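Long-range contacts in putative succinylglutamate desuccinylase / aspartoacylase (Shewanella amazonensis, PDB 3FMC), which is probably a zinc-dependent hydrolase acting on ester bonds, of the succinylglutamate desuccinylase/aspartoacylase family, though its substrate is not established: residues 109-114 with 129-134; 138-142 with 156-160. All blocks are in the same frame, centred on the assembly; numbering follows the deposited sequence.

Interaction 1: residues 109-114 with 129-134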
loop_
_atom_site.group_PDB
_atom_site.type_symbol
_atom_site.label_atom_id
_atom_site.label_comp_id
_atom_site.label_asym_id
_atom_site.label_seq_id
_atom_site.Cartn_x
_atom_site.Cartn_y
_atom_site.Cartn_z
ATOM N N PHE C 109 -12.284 33.244 11.839
ATOM C CA PHE C 109 -12.874 34.523 12.222
ATOM C C PHE C 109 -12.081 35.280 13.317
ATOM O O PHE C 109 -11.351 34.697 14.153
ATOM C CB PHE C 109 -14.361 34.374 12.543
ATOM C CG PHE C 109 -14.652 33.637 13.801
ATOM C CD1 PHE C 109 -14.751 32.244 13.819
ATOM C CD2 PHE C 109 -14.872 34.329 14.977
ATOM C CE1 PHE C 109 -15.037 31.597 14.996
ATOM C CE2 PHE C 109 -15.155 33.681 16.139
ATOM C CZ PHE C 109 -15.235 32.333 16.167
ATOM N N ASN C 110 -12.185 36.601 13.278
ATOM C CA ASN C 110 -11.402 37.439 14.194
ATOM C C ASN C 110 -12.088 37.433 15.552
ATOM O O ASN C 110 -13.210 37.928 15.688
ATOM C CB ASN C 110 -11.219 38.849 13.614
ATOM C CG ASN C 110 -10.382 39.748 14.512
ATOM O OD1 ASN C 110 -10.548 39.763 15.719
ATOM N ND2 ASN C 110 -9.482 40.511 13.911
ATOM N N ILE C 111 -11.419 36.838 16.541
ATOM C CA ILE C 111 -12.000 36.658 17.875
ATOM C C ILE C 111 -12.043 37.981 18.650
ATOM O O ILE C 111 -12.987 38.235 19.406
ATOM C CB ILE C 111 -11.287 35.500 18.654
ATOM C CG1 ILE C 111 -11.619 34.182 17.959
ATOM C CG2 ILE C 111 -11.737 35.455 20.123
ATOM C CD1 ILE C 111 -10.818 32.942 18.422
ATOM N N GLU C 112 -11.038 38.811 18.448
ATOM C CA GLU C 112 -11.046 40.145 19.055
ATOM C C GLU C 112 -12.328 40.873 18.619
ATOM O O GLU C 112 -13.069 41.351 19.457
ATOM C CB GLU C 112 -9.770 40.930 18.710
ATOM C CG GLU C 112 -9.748 42.373 19.258
ATOM C CD GLU C 112 -9.995 42.452 20.788
ATOM O OE1 GLU C 112 -9.239 41.800 21.544
ATOM O OE2 GLU C 112 -10.936 43.172 21.210
ATOM N N VAL C 113 -12.613 40.903 17.313
ATOM C CA VAL C 113 -13.828 41.544 16.792
ATOM C C VAL C 113 -15.075 40.852 17.279
ATOM O O VAL C 113 -16.034 41.490 17.677
ATOM C CB VAL C 113 -13.812 41.632 15.222
ATOM C CG1 VAL C 113 -15.171 42.092 14.655
ATOM C CG2 VAL C 113 -12.688 42.556 14.769
ATOM N N TRP C 114 -15.087 39.523 17.273
ATOM C CA TRP C 114 -16.251 38.800 17.773
ATOM C C TRP C 114 -16.470 39.182 19.242
ATOM O O TRP C 114 -17.596 39.419 19.676
ATOM C CB TRP C 114 -16.037 37.282 17.673
ATOM C CG TRP C 114 -17.247 36.495 18.005
ATOM C CD1 TRP C 114 -18.119 35.940 17.107
ATOM C CD2 TRP C 114 -17.748 36.145 19.321
ATOM N NE1 TRP C 114 -19.105 35.261 17.772
ATOM C CE2 TRP C 114 -18.921 35.394 19.127
ATOM C CE3 TRP C 114 -17.316 36.407 20.643
ATOM C CZ2 TRP C 114 -19.668 34.887 20.182
ATOM C CZ3 TRP C 114 -18.057 35.910 21.693
ATOM C CH2 TRP C 114 -19.233 35.157 21.458
ATOM N N ALA C 129 -23.348 31.946 22.795
ATOM C CA ALA C 129 -23.229 32.569 21.475
ATOM C C ALA C 129 -21.964 32.086 20.749
ATOM O O ALA C 129 -21.977 31.867 19.530
ATOM C CB ALA C 129 -23.216 34.086 21.607
ATOM N N PHE C 130 -20.869 31.942 21.499
ATOM C CA PHE C 130 -19.590 31.543 20.931
ATOM C C PHE C 130 -19.682 30.120 20.420
ATOM O O PHE C 130 -19.231 29.850 19.307
ATOM C CB PHE C 130 -18.442 31.699 21.936
ATOM C CG PHE C 130 -17.071 31.640 21.321
ATOM C CD1 PHE C 130 -16.597 32.679 20.536
ATOM C CD2 PHE C 130 -16.226 30.561 21.564
ATOM C CE1 PHE C 130 -15.324 32.634 19.985
ATOM C CE2 PHE C 130 -14.972 30.531 21.044
ATOM C CZ PHE C 130 -14.520 31.576 20.239
ATOM N N ARG C 131 -20.278 29.252 21.220
ATOM C CA ARG C 131 -20.471 27.872 20.865
ATOM C C ARG C 131 -21.290 27.793 19.586
ATOM O O ARG C 131 -20.971 27.020 18.703
ATOM C CB ARG C 131 -21.186 27.098 21.963
ATOM C CG ARG C 131 -21.219 25.586 21.701
ATOM C CD ARG C 131 -21.736 24.765 22.859
ATOM N NE ARG C 131 -21.394 25.368 24.136
ATOM C CZ ARG C 131 -20.299 25.161 24.870
ATOM N NH1 ARG C 131 -19.346 24.314 24.513
ATOM N NH2 ARG C 131 -20.172 25.835 26.004
ATOM N N ALA C 132 -22.347 28.596 19.500
ATOM C CA ALA C 132 -23.208 28.596 18.325
ATOM C C ALA C 132 -22.442 29.021 17.087
ATOM O O ALA C 132 -22.638 28.443 16.013
ATOM C CB ALA C 132 -24.468 29.488 18.562
ATOM N N THR C 133 -21.556 30.007 17.229
ATOM C CA THR C 133 -20.729 30.473 16.132
ATOM C C THR C 133 -19.807 29.355 15.645
ATOM O O THR C 133 -19.650 29.153 14.447
ATOM C CB THR C 133 -19.885 31.692 16.539
ATOM O OG1 THR C 133 -20.755 32.820 16.721
ATOM C CG2 THR C 133 -18.785 32.039 15.479
ATOM N N LEU C 134 -19.194 28.639 16.579
ATOM C CA LEU C 134 -18.293 27.531 16.210
ATOM C C LEU C 134 -19.047 26.424 15.452
ATOM O O LEU C 134 -18.530 25.911 14.465
ATOM C CB LEU C 134 -17.609 26.941 17.444
ATOM C CG LEU C 134 -16.771 27.896 18.302
ATOM C CD1 LEU C 134 -16.088 27.041 19.417
ATOM C CD2 LEU C 134 -15.743 28.700 17.511
#

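Interaction 2: residues 138-142 with 156-160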
loop_
_atom_site.group_PDB
_atom_site.type_symbol
_atom_site.label_atom_id
_atom_site.label_comp_id
_atom_site.label_asym_id
_atom_site.label_seq_id
_atom_site.Cartn_x
_atom_site.Cartn_y
_atom_site.Cartn_z
ATOM N N CYS C 138 -18.681 25.259 11.259
ATOM C CA CYS C 138 -18.471 23.890 10.778
ATOM C C CYS C 138 -19.491 23.596 9.653
ATOM O O CYS C 138 -19.145 23.016 8.631
ATOM C CB CYS C 138 -18.653 22.867 11.898
ATOM S SG CYS C 138 -17.307 22.884 13.129
ATOM N N ALA C 139 -20.756 23.955 9.886
ATOM C CA ALA C 139 -21.815 23.774 8.901
ATOM C C ALA C 139 -21.483 24.546 7.637
ATOM O O ALA C 139 -21.647 24.043 6.543
ATOM C CB ALA C 139 -23.165 24.222 9.478
ATOM N N ARG C 140 -21.026 25.781 7.780
ATOM C CA ARG C 140 -20.693 26.604 6.644
ATOM C C ARG C 140 -19.563 25.962 5.826
ATOM O O ARG C 140 -19.569 25.981 4.592
ATOM C CB ARG C 140 -20.294 28.006 7.141
ATOM C CG ARG C 140 -19.834 28.952 6.032
ATOM C CD ARG C 140 -19.669 30.407 6.504
ATOM N NE ARG C 140 -18.408 30.656 7.204
ATOM C CZ ARG C 140 -17.230 30.793 6.603
ATOM N NH1 ARG C 140 -17.114 30.674 5.280
ATOM N NH2 ARG C 140 -16.149 31.032 7.333
ATOM N N ARG C 141 -18.589 25.400 6.522
ATOM C CA ARG C 141 -17.459 24.749 5.875
ATOM C C ARG C 141 -17.868 23.578 4.972
ATOM O O ARG C 141 -17.320 23.392 3.890
ATOM C CB ARG C 141 -16.512 24.198 6.954
ATOM C CG ARG C 141 -15.193 23.770 6.414
ATOM C CD ARG C 141 -14.371 24.977 6.018
ATOM N NE ARG C 141 -13.039 24.532 5.731
ATOM C CZ ARG C 141 -11.996 25.296 5.508
ATOM N NH1 ARG C 141 -12.106 26.621 5.478
ATOM N NH2 ARG C 141 -10.843 24.715 5.257
ATOM N N LEU C 142 -18.788 22.750 5.457
ATOM C CA LEU C 142 -19.273 21.607 4.708
ATOM C C LEU C 142 -20.223 21.968 3.577
ATOM O O LEU C 142 -20.494 21.122 2.720
ATOM C CB LEU C 142 -19.966 20.603 5.623
ATOM C CG LEU C 142 -19.068 19.963 6.694
ATOM C CD1 LEU C 142 -19.806 18.881 7.454
ATOM C CD2 LEU C 142 -17.798 19.370 6.064
ATOM N N VAL C 156 -14.566 17.550 10.388
ATOM C CA VAL C 156 -15.482 18.649 10.653
ATOM C C VAL C 156 -16.801 18.115 11.258
ATOM O O VAL C 156 -17.363 18.749 12.148
ATOM C CB VAL C 156 -15.675 19.584 9.408
ATOM C CG1 VAL C 156 -16.732 20.621 9.689
ATOM C CG2 VAL C 156 -14.355 20.244 9.010
ATOM N N THR C 157 -17.234 16.916 10.851
ATOM C CA THR C 157 -18.444 16.281 11.419
ATOM C C THR C 157 -18.201 15.920 12.898
ATOM O O THR C 157 -19.044 16.224 13.775
ATOM C CB THR C 157 -18.903 15.059 10.584
ATOM O OG1 THR C 157 -19.136 15.499 9.224
ATOM C CG2 THR C 157 -20.124 14.365 11.189
ATOM N N LEU C 158 -17.037 15.315 13.184
ATOM C CA LEU C 158 -16.648 15.020 14.578
ATOM C C LEU C 158 -16.536 16.285 15.405
ATOM O O LEU C 158 -17.030 16.349 16.529
ATOM C CB LEU C 158 -15.294 14.296 14.598
ATOM C CG LEU C 158 -15.281 12.891 13.956
ATOM C CD1 LEU C 158 -13.873 12.322 13.818
ATOM C CD2 LEU C 158 -16.152 11.961 14.741
ATOM N N GLN C 159 -15.928 17.304 14.806
ATOM C CA GLN C 159 -15.657 18.580 15.453
ATOM C C GLN C 159 -16.912 19.286 15.868
ATOM O O GLN C 159 -16.984 19.856 16.953
ATOM C CB GLN C 159 -14.797 19.444 14.547
ATOM C CG GLN C 159 -14.243 20.720 15.229
ATOM C CD GLN C 159 -13.280 21.452 14.369
ATOM O OE1 GLN C 159 -12.590 20.844 13.530
ATOM N NE2 GLN C 159 -13.161 22.775 14.584
ATOM N N SER C 160 -17.906 19.295 14.987
ATOM C CA SER C 160 -19.165 19.954 15.290
ATOM C C SER C 160 -19.802 19.306 16.518
ATOM O O SER C 160 -20.379 20.015 17.362
ATOM C CB SER C 160 -20.115 19.902 14.097
ATOM O OG SER C 160 -21.372 20.413 14.489
#

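Interaction 1: residues 109-114 with 129-134
Start with Trp114, in the first turn of helix 111-118: it has the largest share of the buried surface, and its indole carries much of it. The side chain reaches across to segment 129-134 of helix 123-142, where the rim of the six-membered ring lies on the backbone: CZ2 of Trp114 is 3.4 Å from CA of Phe130 and 3.7 Å from C of Ala129. The same Trp114 CZ2 also touches the side chain of Ala129, 3.9 Å from its CB. The indole nitrogen donates a hydrogen bond from Trp114 NE1 to Thr133 OG1 (3.1 Å, 150°). Phe130 is the second large contributor. Its ring stands almost upright on the indole in a T-shaped pair, the edge of Phe130 directed at the face of Trp114, with centroids 4.9 Å apart and planes at 78°. Phe109, in the loop just before the helix, comes third. Phe109 CZ meets Phe130 CE1 at 3.8 Å, Phe109 CE1 touches Leu134 CD2 at 3.9 Å, and one face of the Phe109 ring receives the methyl of Thr133 in a CH-pi contact, Thr133 CG2 lying 4.0 Å from the ring centroid. Between Phe109 and Trp114 the chain turns into helix at Asn110, the N-cap, whose OD1 accepts from Val113 N at 2.8 Å. Beyond the two segments, Phe130 also meets Trp218 of helix 210-227 edge-to-face, and His118 stacks on Trp114, so the aromatic cluster extends further. The chemistry is that of an apolar, aromatic helix junction with one polar link: Thr133 serves two neighbours at once, its hydroxyl taking the indole NH and its methyl the Phe109 ring.

Interaction 2: residues 138-142 with 156-160
This is a helical hairpin: 138-142, on helix 123-142, runs antiparallel to 156-160 of helix 150-163, the axes of these short segments 9.9 Å apart at closest approach and at 162°. Val156, buried, packs against Cys138 and Leu142, one helical turn apart: in its t rotamer (chi1 174°) Val156 CG1 meets Cys138 CB at 3.7 Å and Leu142 CG at 3.9 Å. Leu142 is m at chi1 and t at chi2; its CA-to-CB bond points toward 156-160, and CD1 of Leu142 comes within 3.9 Å of Thr157 OG1, a hydroxyl already hydrogen-bonded to Arg153 O. Cys138 is also m; Cys138 SG lies 4.3 Å from Gln159 CG, while the amide of Gln159 reaches Leu105 and His163. Arg141, with chi2 at 72° (p), leaves its CG 4.5 Å from Val156 CG2 while NE hydrogen-bonds to His152 NE2. Within the two segments the CA atoms come nearest at Cys138 and Ser160, 6.0 Å apart, and Cys138 CB is 4.0 Å from Ser160 CB.

Overall arrangement
Helix 123-142 carries both contacts. Its middle, 129-134, takes the aromatic cluster of interaction 1, and its later part, 138-142, pairs with helix 150-163 in interaction 2; the two centres are about 15 Å apart and the contacts follow one another along the chain. Helix 210-227 borders both, through Trp218 beside Phe130 and Leu134, and through Ala213 beside Gln159. A further tie is His163, whose backbone oxygen accepts from Arg131 and whose ring pairs with Gln159. The contact centres lie about 24 and 19 Å from the centre of the chain. His43, Glu46 and His172 converge on a vacant point that is possibly the zinc site; none of them belongs to either contact.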